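Local coordinates for type VI immunity protein Atu4351 (Agrobacterium fabrum, PDB 6ITW) that probably serves as the antitoxin of a type VI secretion effector-immunity pair, protecting the bacterium from its cognate toxic effector, at residues E22-A27 with C60-Y65; T115-F120 with Y209-P214; Y171-H176 with E186-V191. All blocks are in the same frame, centred on the assembly; numbering follows the deposited sequence.

Interaction 1. Residues E22-A27 with C60-Y65; sequences EIMGEA and CNPEKY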
loop_
_atom_site.group_PDB
_atom_site.type_symbol
_atom_site.label_atom_id
_atom_site.label_comp_id
_atom_site.label_asym_id
_atom_site.label_seq_id
_atom_site.Cartn_x
_atom_site.Cartn_y
_atom_site.Cartn_z
ATOM N N GLU A 22 10.339 7.037 -11.578
ATOM C CA GLU A 22 11.678 6.658 -11.156
ATOM C C GLU A 22 11.995 5.275 -11.729
ATOM O O GLU A 22 11.117 4.410 -11.804
ATOM C CB GLU A 22 11.744 6.670 -9.625
ATOM C CG GLU A 22 12.919 5.980 -8.947
ATOM C CD GLU A 22 12.817 6.034 -7.402
ATOM O OE1 GLU A 22 12.747 4.956 -6.770
ATOM O OE2 GLU A 22 12.802 7.156 -6.818
ATOM N N ILE A 23 13.242 5.083 -12.168
ATOM C CA ILE A 23 13.673 3.836 -12.803
ATOM C C ILE A 23 13.893 2.766 -11.744
ATOM O O ILE A 23 14.488 3.027 -10.689
ATOM C CB ILE A 23 14.959 4.061 -13.619
ATOM C CG1 ILE A 23 14.651 4.771 -14.926
ATOM C CG2 ILE A 23 15.676 2.727 -13.911
ATOM C CD1 ILE A 23 15.904 5.089 -15.716
HETATM N N MSE A 24 13.423 1.552 -12.012
HETATM C CA MSE A 24 13.806 0.423 -11.157
HETATM C C MSE A 24 14.879 -0.375 -11.896
HETATM O O MSE A 24 14.619 -0.924 -12.971
HETATM C CB MSE A 24 12.609 -0.462 -10.797
HETATM C CG MSE A 24 12.948 -1.487 -9.742
HETATM SE SE MSE A 24 11.460 -2.574 -9.121
HETATM C CE MSE A 24 10.499 -1.230 -8.215
ATOM N N GLY A 25 16.092 -0.399 -11.326
ATOM C CA GLY A 25 17.226 -0.998 -12.010
ATOM C C GLY A 25 17.123 -2.507 -12.135
ATOM O O GLY A 25 16.363 -3.185 -11.432
ATOM N N GLU A 26 17.926 -3.052 -13.052
ATOM C CA GLU A 26 17.857 -4.490 -13.308
ATOM C C GLU A 26 18.344 -5.299 -12.111
ATOM O O GLU A 26 17.786 -6.361 -11.808
ATOM C CB GLU A 26 18.647 -4.847 -14.564
ATOM C CG GLU A 26 17.857 -4.574 -15.830
ATOM C CD GLU A 26 16.571 -5.385 -15.890
ATOM O OE1 GLU A 26 16.485 -6.436 -15.211
ATOM O OE2 GLU A 26 15.643 -4.974 -16.616
ATOM N N ALA A 27 19.367 -4.811 -11.405
ATOM C CA ALA A 27 19.797 -5.504 -10.193
ATOM C C ALA A 27 18.640 -5.627 -9.205
ATOM O O ALA A 27 18.360 -6.719 -8.693
ATOM C CB ALA A 27 20.988 -4.778 -9.559
ATOM N N CYS A 60 6.335 2.237 -5.950
ATOM C CA CYS A 60 7.562 2.426 -5.198
ATOM C C CYS A 60 8.479 1.231 -5.412
ATOM O O CYS A 60 8.035 0.127 -5.739
ATOM C CB CYS A 60 7.286 2.619 -3.691
ATOM S SG CYS A 60 6.561 1.164 -2.835
ATOM N N ASN A 61 9.768 1.468 -5.208
ATOM C CA ASN A 61 10.750 0.399 -5.239
ATOM C C ASN A 61 10.682 -0.407 -3.946
ATOM O O ASN A 61 10.980 0.137 -2.880
ATOM C CB ASN A 61 12.145 0.992 -5.452
ATOM C CG ASN A 61 13.198 -0.064 -5.727
ATOM O OD1 ASN A 61 13.191 -1.151 -5.123
ATOM N ND2 ASN A 61 14.110 0.243 -6.657
ATOM N N PRO A 62 10.306 -1.697 -3.994
ATOM C CA PRO A 62 10.196 -2.487 -2.747
ATOM C C PRO A 62 11.453 -2.469 -1.914
ATOM O O PRO A 62 11.387 -2.531 -0.680
ATOM C CB PRO A 62 9.905 -3.915 -3.233
ATOM C CG PRO A 62 9.609 -3.805 -4.684
ATOM C CD PRO A 62 10.174 -2.534 -5.194
ATOM N N GLU A 63 12.610 -2.414 -2.572
ATOM C CA GLU A 63 13.867 -2.368 -1.847
ATOM C C GLU A 63 13.950 -1.128 -0.958
ATOM O O GLU A 63 14.444 -1.205 0.170
ATOM C CB GLU A 63 15.031 -2.430 -2.840
ATOM C CG GLU A 63 16.385 -2.701 -2.188
ATOM C CD GLU A 63 16.486 -4.098 -1.556
ATOM O OE1 GLU A 63 15.595 -4.960 -1.776
ATOM O OE2 GLU A 63 17.476 -4.331 -0.834
ATOM N N LYS A 64 13.424 0.012 -1.426
ATOM C CA LYS A 64 13.554 1.268 -0.686
ATOM C C LYS A 64 12.621 1.340 0.520
ATOM O O LYS A 64 12.913 2.081 1.466
ATOM C CB LYS A 64 13.318 2.459 -1.630
ATOM C CG LYS A 64 14.496 2.647 -2.611
ATOM C CD LYS A 64 14.213 3.592 -3.789
ATOM C CE LYS A 64 13.996 5.035 -3.345
ATOM N NZ LYS A 64 14.167 6.002 -4.486
ATOM N N TYR A 65 11.536 0.567 0.525
ATOM C CA TYR A 65 10.543 0.605 1.596
ATOM C C TYR A 65 10.468 -0.685 2.414
ATOM O O TYR A 65 9.502 -0.863 3.167
ATOM C CB TYR A 65 9.163 0.937 1.009
ATOM C CG TYR A 65 9.099 2.356 0.463
ATOM C CD1 TYR A 65 9.605 2.660 -0.803
ATOM C CD2 TYR A 65 8.570 3.397 1.224
ATOM C CE1 TYR A 65 9.570 3.957 -1.310
ATOM C CE2 TYR A 65 8.533 4.705 0.728
ATOM C CZ TYR A 65 9.035 4.973 -0.543
ATOM O OH TYR A 65 8.989 6.246 -1.055
HETATM O O HOH W 1 10.806 4.156 -4.894
HETATM O O HOH W 2 14.231 2.882 -8.025
#
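Glu22 and Lys64 reach for each other tip to tip, and the ammonium of Lys64 straddles the carboxylate: NZ lies 2.9 Å from both OE1 and OE2 of Glu22. Both hydrogen bonds are weak, and the salt bridge probably rests chiefly on charge. With CG anti to the backbone N (chi1 165°) and the chain extended beyond it, Glu22 carries its carboxylate out to the 60-65 loop. OE1 does more than pair with the lysine, since two waters also donate to it. Water 1 accepts from the backbone N of Asn61 at 2.9 Å. Water 2 gives its second proton to Ile23 O at 2.7 Å and accepts from Asn61 ND2 at 3.0 Å.

Asn61 is therefore well provided for. Its ND2 also binds Asp28, while OD1 takes the backbone N of Glu63 at 2.9 Å in an Asx turn, and its backbone O accepts from Lys64 N. Beside this polar network, CE of the selenomethionine Met24 sits 3.3 Å from Pro62 CD and against Asn61 CA, the two side chains Met24 and Pro62 crossing at about a right angle. Leu49 of strand 49-52 touches Glu22, Met24 and Asn61 alike, packing both segments against the same strand of the GAD-like domain.

A direct ion pair, two water bridges and an apolar methyl contact thus join the two segments: Glu22 OE1 takes in the lysine charge and one proton from each of the two waters, and would probably be stabilised as an anion, while the selenomethionine methyl fills the apolar side.

Interaction 2. Residues T115-F120 with Y209-P214; sequences TCRGLF and YDTTKP
Asp210 lays its side chain over one face of the Phe120 ring, with CB 3.7 Å from the ring centroid and only 1° off the normal, a CH-pi contact. The same aspartate builds an Asx turn: OD1 accepts from the backbone N of Thr212 at 2.7 Å, just where the chain leaves strand 207-209. That strand runs parallel to strand 113-116 in the mixed sheet, and this contact joins the loops that continue from the two.

Beyond CB the carboxylate stays stacked on the ring, its plane 23° from that of the phenyl group. CG rides 3.3 Å above the ring plane, offset toward the rim, and OD2 comes to 3.0 Å from Phe120 CD1, which is close. A carboxylate over a pi face is probably not favoured electrostatically; OD1 is held by the turn bond from Thr212 N. CG of Asp210 is anti to the backbone N (chi1 -178°), which sets the carboxylate on the Phe120 side. Leu119 CB lies on the opposite face of the ring, leaving the phenyl between its own chain neighbour and the aspartate. Leu208 and Val219 of the adjoining strands touch Phe120 as well.

Nearer the strand, the Thr115 and Thr211 side chains cross at about a right angle, Thr115 CG2 lying 3.8 Å from Thr211 CG2. Thr212 OG1 approaches Phe120 CB at 3.6 Å. The two segments have no direct hydrogen bond between them; instead one water bridges the gap, accepting from Arg117 NE and bonded to Thr211 OG1, 3.1 Å from each.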
loop_
_atom_site.group_PDB
_atom_site.type_symbol
_atom_site.label_atom_id
_atom_site.label_comp_id
_atom_site.label_asym_id
_atom_site.label_seq_id
_atom_site.Cartn_x
_atom_site.Cartn_y
_atom_site.Cartn_z
ATOM N N THR A 115 -4.771 -6.182 5.755
ATOM C CA THR A 115 -5.818 -6.989 5.141
ATOM C C THR A 115 -5.250 -7.951 4.102
ATOM O O THR A 115 -4.422 -7.568 3.274
ATOM C CB THR A 115 -6.894 -6.109 4.479
ATOM O OG1 THR A 115 -6.265 -5.115 3.660
ATOM C CG2 THR A 115 -7.747 -5.425 5.535
ATOM N N CYS A 116 -5.701 -9.200 4.151
ATOM C CA CYS A 116 -5.244 -10.221 3.215
ATOM C C CYS A 116 -6.382 -11.168 2.847
ATOM O O CYS A 116 -6.953 -11.832 3.712
ATOM C CB CYS A 116 -4.073 -11.008 3.806
ATOM S SG CYS A 116 -2.953 -11.714 2.576
ATOM N N ARG A 117 -6.704 -11.227 1.559
ATOM C CA ARG A 117 -7.778 -12.088 1.075
ATOM C C ARG A 117 -7.336 -13.543 0.961
ATOM O O ARG A 117 -8.133 -14.460 1.160
ATOM C CB ARG A 117 -8.294 -11.590 -0.277
ATOM C CG ARG A 117 -8.865 -10.182 -0.242
ATOM C CD ARG A 117 -10.217 -10.119 -0.936
ATOM N NE ARG A 117 -10.884 -8.838 -0.720
ATOM C CZ ARG A 117 -11.758 -8.299 -1.565
ATOM N NH1 ARG A 117 -12.073 -8.931 -2.688
ATOM N NH2 ARG A 117 -12.316 -7.129 -1.287
ATOM N N GLY A 118 -6.063 -13.751 0.639
ATOM C CA GLY A 118 -5.522 -15.098 0.497
ATOM C C GLY A 118 -5.223 -15.803 1.808
ATOM O O GLY A 118 -5.057 -17.025 1.810
ATOM N N LEU A 119 -5.125 -15.060 2.918
ATOM C CA LEU A 119 -5.076 -15.698 4.232
ATOM C C LEU A 119 -6.391 -16.384 4.579
ATOM O O LEU A 119 -6.396 -17.336 5.365
ATOM C CB LEU A 119 -4.760 -14.674 5.324
ATOM C CG LEU A 119 -3.328 -14.536 5.817
ATOM C CD1 LEU A 119 -3.251 -13.431 6.865
ATOM C CD2 LEU A 119 -2.822 -15.854 6.380
ATOM N N PHE A 120 -7.513 -15.915 4.024
ATOM C CA PHE A 120 -8.834 -16.321 4.482
ATOM C C PHE A 120 -9.675 -17.054 3.438
ATOM O O PHE A 120 -10.592 -17.785 3.818
ATOM C CB PHE A 120 -9.600 -15.090 5.005
ATOM C CG PHE A 120 -8.866 -14.368 6.090
ATOM C CD1 PHE A 120 -8.768 -14.916 7.362
ATOM C CD2 PHE A 120 -8.230 -13.166 5.840
ATOM C CE1 PHE A 120 -8.065 -14.261 8.372
ATOM C CE2 PHE A 120 -7.519 -12.504 6.843
ATOM C CZ PHE A 120 -7.438 -13.052 8.103
ATOM N N TYR A 209 -7.339 -7.864 9.588
ATOM C CA TYR A 209 -8.773 -8.009 9.379
ATOM C C TYR A 209 -9.057 -8.988 8.252
ATOM O O TYR A 209 -8.292 -9.100 7.286
ATOM C CB TYR A 209 -9.434 -6.678 9.037
ATOM C CG TYR A 209 -9.630 -5.776 10.212
ATOM C CD1 TYR A 209 -8.576 -5.021 10.721
ATOM C CD2 TYR A 209 -10.875 -5.660 10.809
ATOM C CE1 TYR A 209 -8.767 -4.176 11.804
ATOM C CE2 TYR A 209 -11.075 -4.816 11.894
ATOM C CZ TYR A 209 -10.019 -4.081 12.389
ATOM O OH TYR A 209 -10.220 -3.252 13.468
ATOM N N ASP A 210 -10.191 -9.661 8.371
ATOM C CA ASP A 210 -10.655 -10.633 7.388
ATOM C C ASP A 210 -11.724 -9.944 6.541
ATOM O O ASP A 210 -12.867 -9.791 6.974
ATOM C CB ASP A 210 -11.178 -11.873 8.107
ATOM C CG ASP A 210 -11.649 -12.968 7.159
ATOM O OD1 ASP A 210 -12.046 -12.657 6.017
ATOM O OD2 ASP A 210 -11.636 -14.150 7.579
ATOM N N THR A 211 -11.352 -9.520 5.331
ATOM C CA THR A 211 -12.302 -8.913 4.403
ATOM C C THR A 211 -12.959 -9.940 3.478
ATOM O O THR A 211 -13.536 -9.556 2.451
ATOM C CB THR A 211 -11.624 -7.808 3.582
ATOM O OG1 THR A 211 -10.454 -8.324 2.935
ATOM C CG2 THR A 211 -11.221 -6.664 4.487
ATOM N N THR A 212 -12.876 -11.231 3.829
ATOM C CA THR A 212 -13.543 -12.305 3.096
ATOM C C THR A 212 -15.004 -12.429 3.504
ATOM O O THR A 212 -15.878 -12.598 2.649
ATOM C CB THR A 212 -12.814 -13.635 3.338
ATOM O OG1 THR A 212 -11.767 -13.801 2.374
ATOM C CG2 THR A 212 -13.775 -14.827 3.313
ATOM N N LYS A 213 -15.280 -12.355 4.810
ATOM C CA LYS A 213 -16.627 -12.345 5.366
ATOM C C LYS A 213 -17.232 -10.947 5.246
ATOM O O LYS A 213 -16.504 -9.950 5.232
ATOM C CB LYS A 213 -16.594 -12.765 6.837
ATOM C CG LYS A 213 -16.048 -14.168 7.086
ATOM C CD LYS A 213 -17.192 -15.149 7.329
ATOM C CE LYS A 213 -16.911 -16.525 6.725
ATOM N NZ LYS A 213 -18.023 -16.999 5.846
ATOM N N PRO A 214 -18.564 -10.844 5.160
ATOM C CA PRO A 214 -19.192 -9.509 5.219
ATOM C C PRO A 214 -19.032 -8.837 6.572
ATOM O O PRO A 214 -19.063 -7.601 6.648
ATOM C CB PRO A 214 -20.665 -9.802 4.902
ATOM C CG PRO A 214 -20.861 -11.214 5.361
ATOM C CD PRO A 214 -19.565 -11.919 5.040
HETATM O O HOH W 3 -9.567 -6.423 0.671
#

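Interaction 3. Residues Y171-H176 with E186-V191; sequences YSPKLH and ENMRPV
Pro173 and the selenomethionine Met188 lie side by side and point the same way, with SE of Met188 3.9 Å from Pro173 CB and close to Pro173 N and CA. Bends at chi2 (-62°) and chi3 curl the Met188 chain back over the opposing strand, bringing CE to 3.8 Å from Tyr171 O. The selenium and methyl fill the shallow dip between Tyr171 and Pro173. Those two residues share this face of the two-stranded antiparallel sheet with Met188 and Pro190, the proline ring of Pro190 filling in beside Tyr171 CD1.

On the other face Ser172 stands opposite Arg189, their backbones bonded in both directions. Val191 pushes CG2 to 3.5 Å from Ser172 CB. Further along, Lys174 CB sits over one face of the Arg189 guanidinium and CE approaches NH2; the like charges stay near, though not in contact, Lys174 NZ 4.8 Å from Arg189 NH2. NH1 of Arg189 is secured by Glu186 O at 2.8 Å.

At the end where the connecting loop joins the strands, Asn187 spans to Leu175. Its OD1 accepts from Leu175 N at 3.1 Å and its ND2 donates to Leu175 O at 2.7 Å and also to Gln182 O, the carboxamide imitating a peptide group, while its backbone O takes Lys174 N at 2.6 Å, almost straight (173°).

The Tyr171 and Met188 face rests on helix 155-162: Tyr171 packs on Phe155, Leu158 and Leu162, its OH bonded to Gly163 O, and Met188 touches Leu158 and also Phe92, in the turn between strands 84-90 and 94-99.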
loop_
_atom_site.group_PDB
_atom_site.type_symbol
_atom_site.label_atom_id
_atom_site.label_comp_id
_atom_site.label_asym_id
_atom_site.label_seq_id
_atom_site.Cartn_x
_atom_site.Cartn_y
_atom_site.Cartn_z
ATOM N N TYR A 171 0.183 12.311 2.043
ATOM C CA TYR A 171 -0.514 13.183 2.990
ATOM C C TYR A 171 -0.593 12.478 4.338
ATOM O O TYR A 171 -1.014 11.321 4.417
ATOM C CB TYR A 171 -1.925 13.533 2.518
ATOM C CG TYR A 171 -1.985 14.165 1.143
ATOM C CD1 TYR A 171 -1.265 15.323 0.855
ATOM C CD2 TYR A 171 -2.772 13.606 0.133
ATOM C CE1 TYR A 171 -1.330 15.909 -0.405
ATOM C CE2 TYR A 171 -2.850 14.193 -1.141
ATOM C CZ TYR A 171 -2.124 15.345 -1.394
ATOM O OH TYR A 171 -2.186 15.923 -2.641
ATOM N N SER A 172 -0.198 13.182 5.390
ATOM C CA SER A 172 -0.058 12.626 6.718
ATOM C C SER A 172 -0.561 13.639 7.738
ATOM O O SER A 172 -0.384 14.851 7.554
ATOM C CB SER A 172 1.417 12.289 7.001
ATOM O OG SER A 172 1.594 11.657 8.268
ATOM N N PRO A 173 -1.168 13.181 8.828
ATOM C CA PRO A 173 -1.622 14.137 9.842
ATOM C C PRO A 173 -0.430 14.744 10.566
ATOM O O PRO A 173 0.544 14.062 10.895
ATOM C CB PRO A 173 -2.505 13.295 10.777
ATOM C CG PRO A 173 -2.040 11.885 10.588
ATOM C CD PRO A 173 -1.430 11.780 9.207
ATOM N N LYS A 174 -0.500 16.061 10.756
ATOM C CA LYS A 174 0.526 16.768 11.509
ATOM C C LYS A 174 0.544 16.297 12.959
ATOM O O LYS A 174 1.582 15.874 13.473
ATOM C CB LYS A 174 0.267 18.278 11.429
ATOM C CG LYS A 174 1.253 19.128 12.232
ATOM C CD LYS A 174 0.561 20.310 12.917
ATOM C CE LYS A 174 1.341 21.623 12.776
ATOM N NZ LYS A 174 2.780 21.481 13.151
ATOM N N LEU A 175 -0.604 16.372 13.638
ATOM C CA LEU A 175 -0.797 15.816 14.973
ATOM C C LEU A 175 -1.623 14.539 14.855
ATOM O O LEU A 175 -2.788 14.596 14.455
ATOM C CB LEU A 175 -1.506 16.818 15.882
ATOM C CG LEU A 175 -1.797 16.247 17.266
ATOM C CD1 LEU A 175 -0.514 15.657 17.843
ATOM C CD2 LEU A 175 -2.385 17.311 18.197
ATOM N N HIS A 176 -1.044 13.402 15.230
ATOM C CA HIS A 176 -1.732 12.145 14.966
ATOM C C HIS A 176 -2.987 12.011 15.837
ATOM O O HIS A 176 -2.971 12.381 17.018
ATOM C CB HIS A 176 -0.814 10.931 15.188
ATOM C CG HIS A 176 -1.381 9.664 14.612
ATOM N ND1 HIS A 176 -2.303 8.884 15.282
ATOM C CD2 HIS A 176 -1.213 9.081 13.399
ATOM C CE1 HIS A 176 -2.656 7.865 14.519
ATOM N NE2 HIS A 176 -2.008 7.959 13.371
ATOM N N GLU A 186 -7.561 20.003 7.534
ATOM C CA GLU A 186 -6.730 21.063 8.099
ATOM C C GLU A 186 -5.497 20.507 8.799
ATOM O O GLU A 186 -4.470 21.188 8.864
ATOM C CB GLU A 186 -7.546 21.913 9.080
ATOM C CG GLU A 186 -8.681 22.738 8.459
ATOM C CD GLU A 186 -9.940 21.912 8.128
ATOM O OE1 GLU A 186 -10.021 20.717 8.521
ATOM O OE2 GLU A 186 -10.848 22.470 7.461
ATOM N N ASN A 187 -5.575 19.285 9.338
ATOM C CA ASN A 187 -4.460 18.690 10.070
ATOM C C ASN A 187 -3.554 17.839 9.173
ATOM O O ASN A 187 -2.594 17.234 9.665
ATOM C CB ASN A 187 -5.017 17.861 11.241
ATOM C CG ASN A 187 -3.934 17.322 12.175
ATOM O OD1 ASN A 187 -2.953 18.006 12.490
ATOM N ND2 ASN A 187 -4.113 16.072 12.617
HETATM N N MSE A 188 -3.833 17.776 7.876
HETATM C CA MSE A 188 -3.023 16.984 6.954
HETATM C C MSE A 188 -1.910 17.828 6.278
HETATM O O MSE A 188 -2.116 19.004 5.962
HETATM C CB MSE A 188 -3.931 16.363 5.896
HETATM C CG MSE A 188 -5.115 15.562 6.457
HETATM SE SE MSE A 188 -4.573 14.025 7.547
HETATM C CE MSE A 188 -4.068 12.773 6.127
ATOM N N ARG A 189 -0.744 17.229 6.055
ATOM C CA ARG A 189 0.383 17.886 5.405
ATOM C C ARG A 189 1.085 16.912 4.467
ATOM O O ARG A 189 1.103 15.704 4.728
ATOM C CB ARG A 189 1.422 18.395 6.415
ATOM C CG ARG A 189 0.898 19.260 7.496
ATOM C CD ARG A 189 0.618 20.659 6.999
ATOM N NE ARG A 189 0.558 21.549 8.149
ATOM C CZ ARG A 189 -0.547 21.747 8.856
ATOM N NH1 ARG A 189 -1.663 21.125 8.494
ATOM N NH2 ARG A 189 -0.538 22.563 9.908
ATOM N N PRO A 190 1.693 17.409 3.390
ATOM C CA PRO A 190 2.538 16.542 2.546
ATOM C C PRO A 190 3.895 16.326 3.208
ATOM O O PRO A 190 4.525 17.278 3.672
ATOM C CB PRO A 190 2.672 17.333 1.236
ATOM C CG PRO A 190 2.495 18.799 1.656
ATOM C CD PRO A 190 1.634 18.804 2.905
ATOM N N VAL A 191 4.328 15.061 3.294
ATOM C CA VAL A 191 5.559 14.702 3.994
ATOM C C VAL A 191 6.285 13.592 3.232
ATOM O O VAL A 191 5.709 12.893 2.398
ATOM C CB VAL A 191 5.324 14.221 5.456
ATOM C CG1 VAL A 191 4.694 15.290 6.308
ATOM C CG2 VAL A 191 4.457 12.972 5.457
#

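How the interactions relate
The three contacts are separate and touch nowhere. Interactions 1 and 2 stand on opposite sides of the chain's centre, their own centres 28 Å apart, and sample different parts of the mixed sheet. Interaction 1 has closed before either of the others opens; interaction 3 forms wholly within the chain that runs between the two halves of interaction 2, with centres 29 Å apart. Interactions 1 and 3 come nearest, about 8 Å between closest atoms, and both lean on strand 84-90 and its turn: Tyr65 meets Phe89, and Tyr171 bonds to Ala91. Tyr65 also touches helix 193-200, which directly follows strand 188-192, tying the GAD-like part to the C-terminal part.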